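Local coordinates for protein N5-Carboxyaminoimidazole ribonucleotide synthetase (PDB 3ORQ) that catalyses the ATP-dependent carboxylation of 5-aminoimidazole ribonucleotide with bicarbonate to N5-carboxyaminoimidazole ribonucleotide, a step of purine biosynthesis, at residues A[206-211]-A[301-307]; A[251-255]-A[290-294]. The contacts are given in a common frame with arbitrary orientation. Numbering follows the deposited sequence.

Contact 1 of 2, residues A[206-211]-A[301-307]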
ATOM      1  N   GLN A 206     -12.387 -13.637 -16.928  1.00  9.18           N
ATOM      2  CA  GLN A 206     -12.726 -12.484 -16.136  1.00 10.58           C
ATOM      3  C   GLN A 206     -12.028 -11.192 -16.624  1.00 11.67           C
ATOM      4  O   GLN A 206     -10.873 -11.225 -17.060  1.00 12.58           O
ATOM      5  CB  GLN A 206     -12.310 -12.722 -14.727  1.00 11.86           C
ATOM      6  CG  GLN A 206     -13.095 -13.741 -14.004  1.00 14.76           C
ATOM      7  CD  GLN A 206     -12.540 -13.867 -12.579  1.00 17.11           C
ATOM      8  OE1 GLN A 206     -13.008 -13.194 -11.659  1.00 15.95           O
ATOM      9  NE2 GLN A 206     -11.503 -14.685 -12.419  1.00 16.29           N
ATOM     10  N   ILE A 207     -12.732 -10.072 -16.534  1.00 11.29           N
ATOM     11  CA  ILE A 207     -12.202  -8.772 -16.922  1.00 13.35           C
ATOM     12  C   ILE A 207     -12.770  -7.637 -16.050  1.00 14.00           C
ATOM     13  O   ILE A 207     -13.903  -7.713 -15.616  1.00 16.68           O
ATOM     14  CB  ILE A 207     -12.398  -8.495 -18.424  1.00 13.09           C
ATOM     15  CG1 ILE A 207     -11.738  -7.176 -18.806  1.00 16.33           C
ATOM     16  CG2 ILE A 207     -13.895  -8.492 -18.811  1.00 14.63           C
ATOM     17  CD1 ILE A 207     -11.620  -6.947 -20.342  1.00 19.55           C
ATOM     18  N   THR A 208     -11.962  -6.608 -15.787  1.00 13.58           N
ATOM     19  CA  THR A 208     -12.348  -5.463 -14.965  1.00 12.57           C
ATOM     20  C   THR A 208     -11.716  -4.204 -15.524  1.00  8.97           C
ATOM     21  O   THR A 208     -10.614  -4.233 -16.034  1.00  7.36           O
ATOM     22  CB  THR A 208     -11.840  -5.618 -13.524  1.00 16.10           C
ATOM     23  OG1 THR A 208     -11.942  -6.992 -13.168  1.00 25.61           O
ATOM     24  CG2 THR A 208     -12.703  -4.795 -12.527  1.00 16.43           C
ATOM     25  N   PHE A 209     -12.448  -3.097 -15.429  1.00  8.45           N
ATOM     26  CA  PHE A 209     -12.026  -1.831 -15.973  1.00  8.98           C
ATOM     27  C   PHE A 209     -11.915  -0.802 -14.852  1.00  9.23           C
ATOM     28  O   PHE A 209     -12.853  -0.637 -14.072  1.00 11.36           O
ATOM     29  CB  PHE A 209     -13.050  -1.323 -17.008  1.00  8.34           C
ATOM     30  CG  PHE A 209     -13.168  -2.175 -18.227  1.00  8.39           C
ATOM     31  CD1 PHE A 209     -14.111  -3.198 -18.284  1.00 10.08           C
ATOM     32  CD2 PHE A 209     -12.366  -1.926 -19.351  1.00 12.53           C
ATOM     33  CE1 PHE A 209     -14.261  -3.984 -19.456  1.00 13.24           C
ATOM     34  CE2 PHE A 209     -12.489  -2.718 -20.525  1.00 11.24           C
ATOM     35  CZ  PHE A 209     -13.451  -3.740 -20.568  1.00 12.12           C
ATOM     36  N   PHE A 210     -10.784  -0.115 -14.789  1.00  7.20           N
ATOM     37  CA  PHE A 210     -10.616   1.035 -13.930  1.00  8.28           C
ATOM     38  C   PHE A 210     -11.312   2.244 -14.559  1.00 10.42           C
ATOM     39  O   PHE A 210     -11.625   2.230 -15.747  1.00 11.29           O
ATOM     40  CB  PHE A 210      -9.090   1.307 -13.744  1.00  7.46           C
ATOM     41  CG  PHE A 210      -8.431   0.305 -12.820  1.00  6.78           C
ATOM     42  CD1 PHE A 210      -8.146  -0.981 -13.271  1.00  6.50           C
ATOM     43  CD2 PHE A 210      -8.169   0.622 -11.474  1.00  3.35           C
ATOM     44  CE1 PHE A 210      -7.586  -1.937 -12.396  1.00  8.26           C
ATOM     45  CE2 PHE A 210      -7.624  -0.344 -10.587  1.00  2.00           C
ATOM     46  CZ  PHE A 210      -7.330  -1.605 -11.044  1.00  2.00           C
ATOM     47  N   PRO A 211     -11.583   3.286 -13.758  1.00 11.16           N
ATOM     48  CA  PRO A 211     -12.142   4.538 -14.310  1.00  8.58           C
ATOM     49  C   PRO A 211     -11.265   5.109 -15.436  1.00  9.61           C
ATOM     50  O   PRO A 211     -10.040   5.104 -15.342  1.00  7.49           O
ATOM     51  CB  PRO A 211     -12.118   5.505 -13.103  1.00  9.01           C
ATOM     52  CG  PRO A 211     -11.646   4.645 -11.853  1.00 10.69           C
ATOM     53  CD  PRO A 211     -11.713   3.206 -12.276  1.00 10.54           C
ATOM     54  N   GLN A 301      -6.682 -15.679  -9.183  1.00  4.02           N
ATOM     55  CA  GLN A 301      -7.808 -15.425  -8.273  1.00  5.98           C
ATOM     56  C   GLN A 301      -8.968 -14.766  -9.017  1.00  5.00           C
ATOM     57  O   GLN A 301      -8.800 -14.277 -10.123  1.00  8.33           O
ATOM     58  CB  GLN A 301      -7.389 -14.496  -7.126  1.00  5.34           C
ATOM     59  CG  GLN A 301      -6.023 -14.850  -6.409  1.00  4.99           C
ATOM     60  CD  GLN A 301      -6.074 -16.152  -5.746  1.00  9.78           C
ATOM     61  OE1 GLN A 301      -6.821 -16.341  -4.789  1.00 16.71           O
ATOM     62  NE2 GLN A 301      -5.304 -17.102  -6.255  1.00 15.55           N
ATOM     63  N   SER A 302     -10.133 -14.731  -8.401  1.00  2.69           N
ATOM     64  CA  SER A 302     -11.237 -13.909  -8.926  1.00  3.76           C
ATOM     65  C   SER A 302     -10.909 -12.433  -8.838  1.00  4.70           C
ATOM     66  O   SER A 302     -10.204 -12.004  -7.884  1.00  4.40           O
ATOM     67  CB  SER A 302     -12.555 -14.170  -8.200  1.00  2.00           C
ATOM     68  OG  SER A 302     -12.906 -15.538  -8.356  1.00  7.94           O
ATOM     69  N   LEU A 303     -11.406 -11.674  -9.837  1.00  2.54           N
ATOM     70  CA  LEU A 303     -11.172 -10.235  -9.927  1.00  2.37           C
ATOM     71  C   LEU A 303     -12.446  -9.589  -9.475  1.00  3.22           C
ATOM     72  O   LEU A 303     -13.494 -10.155  -9.646  1.00  2.00           O
ATOM     73  CB  LEU A 303     -10.916  -9.794 -11.395  1.00  2.72           C
ATOM     74  CG  LEU A 303      -9.596 -10.322 -11.976  1.00  4.68           C
ATOM     75  CD1 LEU A 303      -9.368  -9.924 -13.424  1.00  2.00           C
ATOM     76  CD2 LEU A 303      -8.466  -9.781 -11.123  1.00  7.18           C
ATOM     77  N   PRO A 304     -12.374  -8.377  -8.888  1.00  3.32           N
ATOM     78  CA  PRO A 304     -13.639  -7.701  -8.587  1.00  2.69           C
ATOM     79  C   PRO A 304     -14.335  -7.382  -9.905  1.00  7.22           C
ATOM     80  O   PRO A 304     -13.651  -7.122 -10.891  1.00  7.04           O
ATOM     81  CB  PRO A 304     -13.198  -6.437  -7.908  1.00  2.00           C
ATOM     82  CG  PRO A 304     -11.755  -6.216  -8.463  1.00  4.17           C
ATOM     83  CD  PRO A 304     -11.202  -7.591  -8.496  1.00  2.00           C
ATOM     84  N   ASN A 305     -15.662  -7.398  -9.919  1.00 10.41           N
ATOM     85  CA  ASN A 305     -16.417  -7.120 -11.133  1.00 14.91           C
ATOM     86  C   ASN A 305     -16.347  -5.674 -11.534  1.00 14.92           C
ATOM     87  O   ASN A 305     -16.390  -5.369 -12.719  1.00 16.10           O
ATOM     88  CB  ASN A 305     -17.882  -7.557 -10.971  1.00 18.86           C
ATOM     89  CG  ASN A 305     -18.020  -9.082 -10.862  1.00 26.04           C
ATOM     90  OD1 ASN A 305     -18.780  -9.593 -10.038  1.00 31.80           O
ATOM     91  ND2 ASN A 305     -17.240  -9.815 -11.679  1.00 29.64           N
ATOM     92  N   SER A 306     -16.243  -4.774 -10.559  1.00 14.20           N
ATOM     93  CA  SER A 306     -16.060  -3.370 -10.900  1.00 14.91           C
ATOM     94  C   SER A 306     -15.057  -2.715  -9.983  1.00 12.80           C
ATOM     95  O   SER A 306     -14.755  -3.229  -8.915  1.00 14.54           O
ATOM     96  CB  SER A 306     -17.403  -2.604 -10.884  1.00 15.56           C
ATOM     97  OG  SER A 306     -17.812  -2.412  -9.548  1.00 20.10           O
ATOM     98  N   ILE A 307     -14.528  -1.579 -10.415  1.00 10.81           N
ATOM     99  CA  ILE A 307     -13.647  -0.788  -9.581  1.00  9.99           C
ATOM    100  C   ILE A 307     -14.311   0.537  -9.213  1.00  8.97           C
ATOM    101  O   ILE A 307     -14.942   1.177 -10.062  1.00  8.12           O
ATOM    102  CB  ILE A 307     -12.285  -0.584 -10.257  1.00 10.50           C
ATOM    103  CG1 ILE A 307     -11.553  -1.935 -10.287  1.00 12.55           C
ATOM    104  CG2 ILE A 307     -11.422   0.380  -9.434  1.00  7.96           C
ATOM    105  CD1 ILE A 307     -10.973  -2.178 -11.585  1.00 14.95           C
TER
HETATM  106  O   HOH W   1     -15.400  -3.292 -14.819  1.00  7.64           O
HETATM  107  O   HOH W   2     -15.372  -0.848 -13.358  1.00  9.84           O
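Two direct hydrogen bonds, both using side chains of 206-211, tie the loop 301-307 to the start of strand 207-218 in the large antiparallel sheet of this ATP-grasp enzyme. Leu-303 N donates to Gln-206 OE1 (2.9 Å, nearly straight at 170°), and Thr-208 OG1 donates to Pro-304 O (2.8 Å). The carboxamide of Gln-206 is held from its other end as well, NE2 bonding to Asn-203 O. The loop runs roughly alongside the strand, their end-to-end directions 26° apart, yet the backbones do not pair directly as in a sheet: two waters stand between them. One accepts from Phe-209 N (3.0 Å) and donates to Asn-305 O (3.1 Å); the other donates to Phe-209 O (2.6 Å) and accepts from Ile-307 N (3.1 Å). In this part the strand pairs by backbone hydrogen bonds with strand 191-201, Thr-208 with Thr-200 and Phe-210 with Thr-198. The CA-to-CB bonds of Gln-206, Thr-208, Leu-303 and Ile-307 point toward the other segment, those of Ile-207 and Phe-209 away, Phe-209 packing on helix 234-245. Across the dimer interface, the loop backbone at Ser-302 is hydrogen-bonded to the second subunit. Ile-307 loses the most surface: its CG2 lies 4.0 Å from Pro-211 CD, its CD1 meets Thr-208 CG2 at 3.3 Å, and the same CD1 makes a CH-pi contact over the face of Phe-210, 3.5 Å from the ring centroid.

Contact 2 of 2, residues A[251-255]-A[290-294]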
ATOM      1  N   ILE A 251      -3.409 -11.373 -19.900  1.00  6.56           N
ATOM      2  CA  ILE A 251      -3.714 -11.686 -18.502  1.00  6.94           C
ATOM      3  C   ILE A 251      -2.978 -10.646 -17.632  1.00  7.86           C
ATOM      4  O   ILE A 251      -1.945 -10.114 -18.038  1.00  6.44           O
ATOM      5  CB  ILE A 251      -3.271 -13.105 -18.109  1.00  8.63           C
ATOM      6  CG1 ILE A 251      -4.189 -14.159 -18.770  1.00  9.57           C
ATOM      7  CG2 ILE A 251      -3.303 -13.262 -16.584  1.00  6.80           C
ATOM      8  CD1 ILE A 251      -5.666 -13.985 -18.434  1.00  9.68           C
ATOM      9  N   GLY A 252      -3.557 -10.329 -16.471  1.00  7.67           N
ATOM     10  CA  GLY A 252      -3.080  -9.264 -15.595  1.00  4.40           C
ATOM     11  C   GLY A 252      -3.499  -7.879 -16.120  1.00  5.26           C
ATOM     12  O   GLY A 252      -4.401  -7.743 -16.944  1.00  5.02           O
ATOM     13  N   THR A 253      -2.815  -6.841 -15.672  1.00  3.79           N
ATOM     14  CA  THR A 253      -3.189  -5.489 -16.058  1.00  3.83           C
ATOM     15  C   THR A 253      -2.526  -5.078 -17.367  1.00  4.69           C
ATOM     16  O   THR A 253      -1.332  -5.344 -17.582  1.00  4.05           O
ATOM     17  CB  THR A 253      -2.842  -4.526 -14.899  1.00  2.00           C
ATOM     18  OG1 THR A 253      -3.739  -4.838 -13.822  1.00  2.34           O
ATOM     19  CG2 THR A 253      -2.995  -3.035 -15.293  1.00  2.00           C
ATOM     20  N   PHE A 254      -3.297  -4.441 -18.245  1.00  5.13           N
ATOM     21  CA  PHE A 254      -2.715  -3.776 -19.434  1.00  5.30           C
ATOM     22  C   PHE A 254      -3.425  -2.446 -19.606  1.00  6.33           C
ATOM     23  O   PHE A 254      -4.457  -2.208 -18.983  1.00  5.13           O
ATOM     24  CB  PHE A 254      -2.826  -4.659 -20.686  1.00  5.56           C
ATOM     25  CG  PHE A 254      -4.233  -4.987 -21.076  1.00  4.20           C
ATOM     26  CD1 PHE A 254      -4.950  -5.966 -20.399  1.00  4.73           C
ATOM     27  CD2 PHE A 254      -4.843  -4.310 -22.103  1.00  7.50           C
ATOM     28  CE1 PHE A 254      -6.280  -6.268 -20.739  1.00  5.52           C
ATOM     29  CE2 PHE A 254      -6.189  -4.604 -22.461  1.00  9.73           C
ATOM     30  CZ  PHE A 254      -6.898  -5.585 -21.771  1.00  6.12           C
ATOM     31  N   THR A 255      -2.849  -1.556 -20.394  1.00  8.36           N
ATOM     32  CA  THR A 255      -3.425  -0.227 -20.558  1.00  9.97           C
ATOM     33  C   THR A 255      -3.464   0.176 -22.042  1.00  9.87           C
ATOM     34  O   THR A 255      -2.491   0.028 -22.755  1.00 11.18           O
ATOM     35  CB  THR A 255      -2.608   0.836 -19.777  1.00 10.04           C
ATOM     36  OG1 THR A 255      -2.518   0.458 -18.406  1.00 11.64           O
ATOM     37  CG2 THR A 255      -3.253   2.241 -19.887  1.00 11.44           C
ATOM     38  N   GLN A 290      -4.170  -0.890  -9.584  1.00  2.00           N
ATOM     39  CA  GLN A 290      -3.874  -1.662 -10.781  1.00  2.74           C
ATOM     40  C   GLN A 290      -2.857  -2.745 -10.493  1.00  2.00           C
ATOM     41  O   GLN A 290      -2.768  -3.733 -11.230  1.00  2.00           O
ATOM     42  CB  GLN A 290      -3.423  -0.739 -11.924  1.00  2.11           C
ATOM     43  CG  GLN A 290      -2.240   0.141 -11.628  1.00  3.81           C
ATOM     44  CD  GLN A 290      -1.617   0.752 -12.867  1.00  4.13           C
ATOM     45  OE1 GLN A 290      -0.822   1.690 -12.765  1.00  9.29           O
ATOM     46  NE2 GLN A 290      -1.933   0.209 -14.030  1.00  2.24           N
ATOM     47  N   PHE A 291      -2.100  -2.563  -9.412  1.00  2.00           N
ATOM     48  CA  PHE A 291      -1.144  -3.611  -8.967  1.00  2.00           C
ATOM     49  C   PHE A 291      -1.839  -4.723  -8.175  1.00  2.20           C
ATOM     50  O   PHE A 291      -1.486  -5.905  -8.352  1.00  2.81           O
ATOM     51  CB  PHE A 291       0.026  -2.983  -8.156  1.00  2.00           C
ATOM     52  CG  PHE A 291       0.713  -1.894  -8.901  1.00  2.00           C
ATOM     53  CD1 PHE A 291       1.578  -2.209  -9.955  1.00  2.00           C
ATOM     54  CD2 PHE A 291       0.369  -0.542  -8.672  1.00  2.00           C
ATOM     55  CE1 PHE A 291       2.185  -1.198 -10.706  1.00  2.00           C
ATOM     56  CE2 PHE A 291       0.971   0.484  -9.416  1.00  2.00           C
ATOM     57  CZ  PHE A 291       1.889   0.158 -10.424  1.00  2.00           C
ATOM     58  N   ASP A 292      -2.822  -4.368  -7.322  1.00  2.00           N
ATOM     59  CA  ASP A 292      -3.560  -5.395  -6.605  1.00  2.00           C
ATOM     60  C   ASP A 292      -4.212  -6.324  -7.623  1.00  2.00           C
ATOM     61  O   ASP A 292      -4.039  -7.533  -7.550  1.00  2.00           O
ATOM     62  CB  ASP A 292      -4.660  -4.799  -5.719  1.00  2.00           C
ATOM     63  CG  ASP A 292      -4.120  -3.865  -4.636  1.00  5.23           C
ATOM     64  OD1 ASP A 292      -2.972  -4.066  -4.121  1.00  2.25           O
ATOM     65  OD2 ASP A 292      -4.861  -2.887  -4.332  1.00  7.95           O
ATOM     66  N   THR A 293      -4.972  -5.771  -8.558  1.00  2.00           N
ATOM     67  CA  THR A 293      -5.638  -6.622  -9.539  1.00  2.00           C
ATOM     68  C   THR A 293      -4.593  -7.375 -10.426  1.00  2.00           C
ATOM     69  O   THR A 293      -4.827  -8.464 -10.873  1.00  2.38           O
ATOM     70  CB  THR A 293      -6.622  -5.837 -10.404  1.00  2.00           C
ATOM     71  OG1 THR A 293      -5.933  -4.750 -11.029  1.00  2.00           O
ATOM     72  CG2 THR A 293      -7.747  -5.268  -9.561  1.00  2.00           C
ATOM     73  N   HIS A 294      -3.422  -6.806 -10.639  1.00  2.00           N
ATOM     74  CA  HIS A 294      -2.439  -7.516 -11.433  1.00  2.65           C
ATOM     75  C   HIS A 294      -2.061  -8.821 -10.750  1.00  2.00           C
ATOM     76  O   HIS A 294      -2.006  -9.883 -11.395  1.00  2.74           O
ATOM     77  CB  HIS A 294      -1.181  -6.669 -11.652  1.00  2.00           C
ATOM     78  CG  HIS A 294      -0.222  -7.273 -12.637  1.00  2.22           C
ATOM     79  ND1 HIS A 294      -0.401  -7.175 -13.999  1.00  3.00           N
ATOM     80  CD2 HIS A 294       0.914  -7.988 -12.465  1.00  2.00           C
ATOM     81  CE1 HIS A 294       0.592  -7.771 -14.627  1.00  2.00           C
ATOM     82  NE2 HIS A 294       1.395  -8.296 -13.724  1.00  2.00           N
TER
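Thr-253, His-294 and Gln-290 carry most of this buried strand-helix contact, in which residues 290-294 of helix 290-298 pack on the start of strand 252-261, part of the large antiparallel sheet of the ATP-grasp fold. The short axes approach to 7.0 Å and their directions differ by 135°, so the helix crosses the strand obliquely. Thr-253 has the largest covered area and uses both backbone and side chain. Its N donates to His-294 ND1 (3.0 Å, 174°), almost in line and at the edge of the imidazole; ND1 is therefore the unprotonated nitrogen on this side, while NE2 is hydrogen-bonded to Thr-78 OG1, on strand 76-79 of the parallel sheet. The histidine thus bridges two sheets. The hydroxyl of Thr-253 donates to Gln-290 O (3.0 Å), the carbonyl that also receives a weak helical bond from His-294 N (3.2 Å), and it is further hydrogen-bonded to Thr-200 OG1 on the adjacent strand 191-201; Thr-293 OG1 bonds to that same Thr-200 hydroxyl. Beyond its carbonyl, Gln-290 lays its side chain beside the methyl of Thr-253 and against Thr-198. Further along the strand, the side chain of Thr-255 is about 9 Å from the bound magnesium and about 11 Å from the ADP, which sets the contact near the nucleotide site rather than in it. Close approach at the strand's start depends on Gly-252: its phi of 78° suits a glycine, and a CB here would clash with His-294 CE1. Without one, Gly-252 CA comes within 3.8 Å of His-294 ND1.

How the contacts relate
The two contacts lie about 9 Å apart, centre to centre, and share one antiparallel sheet, in which strands 252-261 and 207-218 flank strand 191-201. Along the chain the order is 206-211, 251-255, 290-294, 301-307, so both segments of contact 2 fall between those of contact 1. Helix 290-298 packs on the sheet in contact 2, and the chain leaving it returns along strand 207-218 in contact 1. The contacts meet directly: Phe-210 CZ lies 3.4 Å from Thr-293 OG1, and Leu-303 CD2 is 3.9 Å from Thr-293 O. Together they join the helix and its following loop to the sheet, contact 2 lying in the buried interior and the loop of contact 1 reaching the second subunit.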